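Local coordinates for protein oxygen-independent coproporphyrinogen III oxidase (Escherichia coli, PDB 1OLT) that uses S-adenosylmethionine and a [4Fe-4S] cluster to decarboxylate two propionate groups of coproporphyrinogen III anaerobically, giving protoporphyrinogen IX in heme biosynthesis, at residues Leu55-Pro60 with Ser106-Gly111. Sequence-based numbering, arbitrary orientation.
Sequences LYVHIP and SQLHWG. With SAM (S-adenosylmethionine), chain D.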
# COMPACT_ATOMS: atom_id res chain seq x y z
N LEU A 55 -3.99 10.98 -6.96
CA LEU A 55 -3.76 11.80 -5.81
C LEU A 55 -3.75 10.94 -4.57
O LEU A 55 -4.57 10.10 -4.41
CB LEU A 55 -4.86 12.88 -5.69
CG LEU A 55 -5.01 13.81 -6.86
CD1 LEU A 55 -6.13 14.77 -6.54
CD2 LEU A 55 -3.78 14.51 -7.15
N TYR A 56 -2.79 11.19 -3.69
CA TYR A 56 -2.74 10.57 -2.36
C TYR A 56 -2.73 11.71 -1.31
O TYR A 56 -1.97 12.64 -1.46
CB TYR A 56 -1.47 9.71 -2.18
CG TYR A 56 -1.39 9.20 -0.79
CD1 TYR A 56 -2.16 8.13 -0.38
CD2 TYR A 56 -0.59 9.83 0.17
CE1 TYR A 56 -2.15 7.71 1.00
CE2 TYR A 56 -0.54 9.38 1.51
CZ TYR A 56 -1.32 8.34 1.91
OH TYR A 56 -1.35 7.94 3.22
N VAL A 57 -3.59 11.62 -0.28
CA VAL A 57 -3.54 12.54 0.84
C VAL A 57 -3.32 11.74 2.16
O VAL A 57 -4.04 10.75 2.44
CB VAL A 57 -4.84 13.37 0.97
CG1 VAL A 57 -4.67 14.35 2.14
CG2 VAL A 57 -5.18 14.10 -0.33
N HIS A 58 -2.29 12.12 2.91
CA HIS A 58 -1.97 11.50 4.17
C HIS A 58 -2.74 12.27 5.27
O HIS A 58 -2.66 13.48 5.34
CB HIS A 58 -0.51 11.58 4.51
CG HIS A 58 -0.10 10.53 5.49
ND1 HIS A 58 -0.04 9.20 5.15
CD2 HIS A 58 0.26 10.61 6.80
CE1 HIS A 58 0.38 8.50 6.20
NE2 HIS A 58 0.56 9.34 7.21
N ILE A 59 -3.50 11.56 6.06
CA ILE A 59 -4.20 12.11 7.20
C ILE A 59 -3.60 11.40 8.42
O ILE A 59 -3.84 10.20 8.62
CB ILE A 59 -5.73 11.86 7.13
CG1 ILE A 59 -6.43 12.40 5.89
CG2 ILE A 59 -6.41 12.48 8.37
CD1 ILE A 59 -6.29 13.86 5.69
N PRO A 60 -2.75 12.07 9.20
CA PRO A 60 -1.97 11.31 10.17
C PRO A 60 -2.64 10.95 11.49
O PRO A 60 -2.14 10.06 12.17
CB PRO A 60 -0.76 12.22 10.42
CG PRO A 60 -1.33 13.66 10.27
CD PRO A 60 -2.33 13.49 9.17
N SER A 106 -7.71 10.31 -12.19
CA SER A 106 -8.35 9.02 -12.31
C SER A 106 -8.45 8.30 -10.97
O SER A 106 -9.18 7.29 -10.84
CB SER A 106 -7.57 8.14 -13.32
OG SER A 106 -6.23 7.94 -12.85
N GLN A 107 -7.77 8.83 -9.97
CA GLN A 107 -7.61 8.13 -8.69
C GLN A 107 -7.34 9.08 -7.51
O GLN A 107 -6.49 9.96 -7.64
CB GLN A 107 -6.42 7.23 -8.85
CG GLN A 107 -6.31 6.12 -7.89
CD GLN A 107 -5.20 5.08 -8.32
OE1 GLN A 107 -5.51 4.01 -8.88
NE2 GLN A 107 -3.91 5.42 -8.06
N LEU A 108 -8.03 8.87 -6.37
CA LEU A 108 -7.74 9.58 -5.13
C LEU A 108 -7.85 8.57 -4.01
O LEU A 108 -8.84 7.84 -3.95
CB LEU A 108 -8.76 10.70 -4.90
CG LEU A 108 -8.82 11.33 -3.51
CD1 LEU A 108 -7.55 12.04 -3.21
CD2 LEU A 108 -10.01 12.25 -3.43
N HIS A 109 -6.88 8.60 -3.10
CA HIS A 109 -6.92 7.82 -1.92
C HIS A 109 -6.46 8.64 -0.71
O HIS A 109 -5.50 9.42 -0.80
CB HIS A 109 -6.03 6.64 -2.03
CG HIS A 109 -6.04 5.75 -0.83
ND1 HIS A 109 -6.83 4.66 -0.75
CD2 HIS A 109 -5.39 5.83 0.35
CE1 HIS A 109 -6.63 4.04 0.41
NE2 HIS A 109 -5.74 4.72 1.09
N TRP A 110 -7.16 8.45 0.39
CA TRP A 110 -6.76 9.00 1.65
C TRP A 110 -6.27 7.82 2.51
O TRP A 110 -7.00 6.88 2.76
CB TRP A 110 -7.92 9.69 2.37
CG TRP A 110 -8.47 10.95 1.68
CD1 TRP A 110 -8.07 11.51 0.50
CD2 TRP A 110 -9.56 11.76 2.14
NE1 TRP A 110 -8.84 12.59 0.18
CE2 TRP A 110 -9.77 12.78 1.18
CE3 TRP A 110 -10.39 11.74 3.26
CZ2 TRP A 110 -10.77 13.75 1.30
CZ3 TRP A 110 -11.40 12.72 3.38
CH2 TRP A 110 -11.57 13.69 2.43
N GLY A 111 -5.07 7.98 3.03
CA GLY A 111 -4.43 7.02 3.88
C GLY A 111 -3.99 7.69 5.18
O GLY A 111 -4.21 8.89 5.41
N SAM D . 2.91 0.34 5.29
CA SAM D . 2.22 -0.76 5.99
C SAM D . 3.20 -1.85 6.46
O SAM D . 3.33 -2.20 7.65
OXT SAM D . 3.97 -2.46 5.68
CB SAM D . 1.10 -1.35 5.09
CG SAM D . -0.10 -0.40 4.79
SD SAM D . -0.16 0.26 3.09
CE SAM D . -1.34 -0.87 2.28
C5' SAM D . -1.13 1.81 3.03
C4' SAM D . -0.49 2.91 3.86
O4' SAM D . 0.73 3.24 3.21
C3' SAM D . -1.29 4.22 3.91
O3' SAM D . -2.37 4.13 4.82
C2' SAM D . -0.18 5.17 4.24
O2' SAM D . 0.19 5.04 5.59
C1' SAM D . 0.97 4.65 3.36
N9 SAM D . 0.97 5.26 2.04
C8 SAM D . 0.26 4.88 0.96
N7 SAM D . 0.55 5.75 -0.09
C5 SAM D . 1.42 6.63 0.33
C6 SAM D . 2.03 7.69 -0.28
N6 SAM D . 1.84 8.01 -1.55
N1 SAM D . 2.88 8.42 0.47
C2 SAM D . 3.12 8.13 1.76
N3 SAM D . 2.51 7.10 2.38
C4 SAM D . 1.68 6.36 1.66
O HOH W 1 -3.94 7.59 -5.36
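Tyr56 OH lies 3.3 Å from Gly111 CA; a CB there would run into the hydroxyl oxygen, so glycine suits the place. Five backbone hydrogen bonds, from Leu55 N to Gln107 O through Ile59 N to Gly111 O, zip the two parallel strands of the radical SAM core together. CG of Tyr56 stands anti to the backbone N (chi1 175°), starting the ring off beside the carbonyl carbon. The adenine lies over one ring face, SAM C5 3.5 Å above its centre, while Tyr56 OH shares a 2.7 Å hydrogen bond with His58 ND1. An alanine in place of Tyr56 would probably leave the adenine without the ring beneath it and His58 ND1 without its mate, though Asn72 O still holds NE2. His109 presents its ring edge to Tyr56, CD2 to CE1 3.8 Å, and bonds Ser143 and Glu145. Packing is looser near Gln107: a water donates to Leu55 O and accepts only weakly from Gln107 NE2, whose stronger partner is Ser54. On the opposite sheet face, Val57 CB meets Trp110 CD1 at 3.8 Å, apolar carbons suited to burial, though the indole NE1 is buried without a partner; helices 80-96 and 120-133 cover this face, with strands 140-146 and 320-324 flanking the pair.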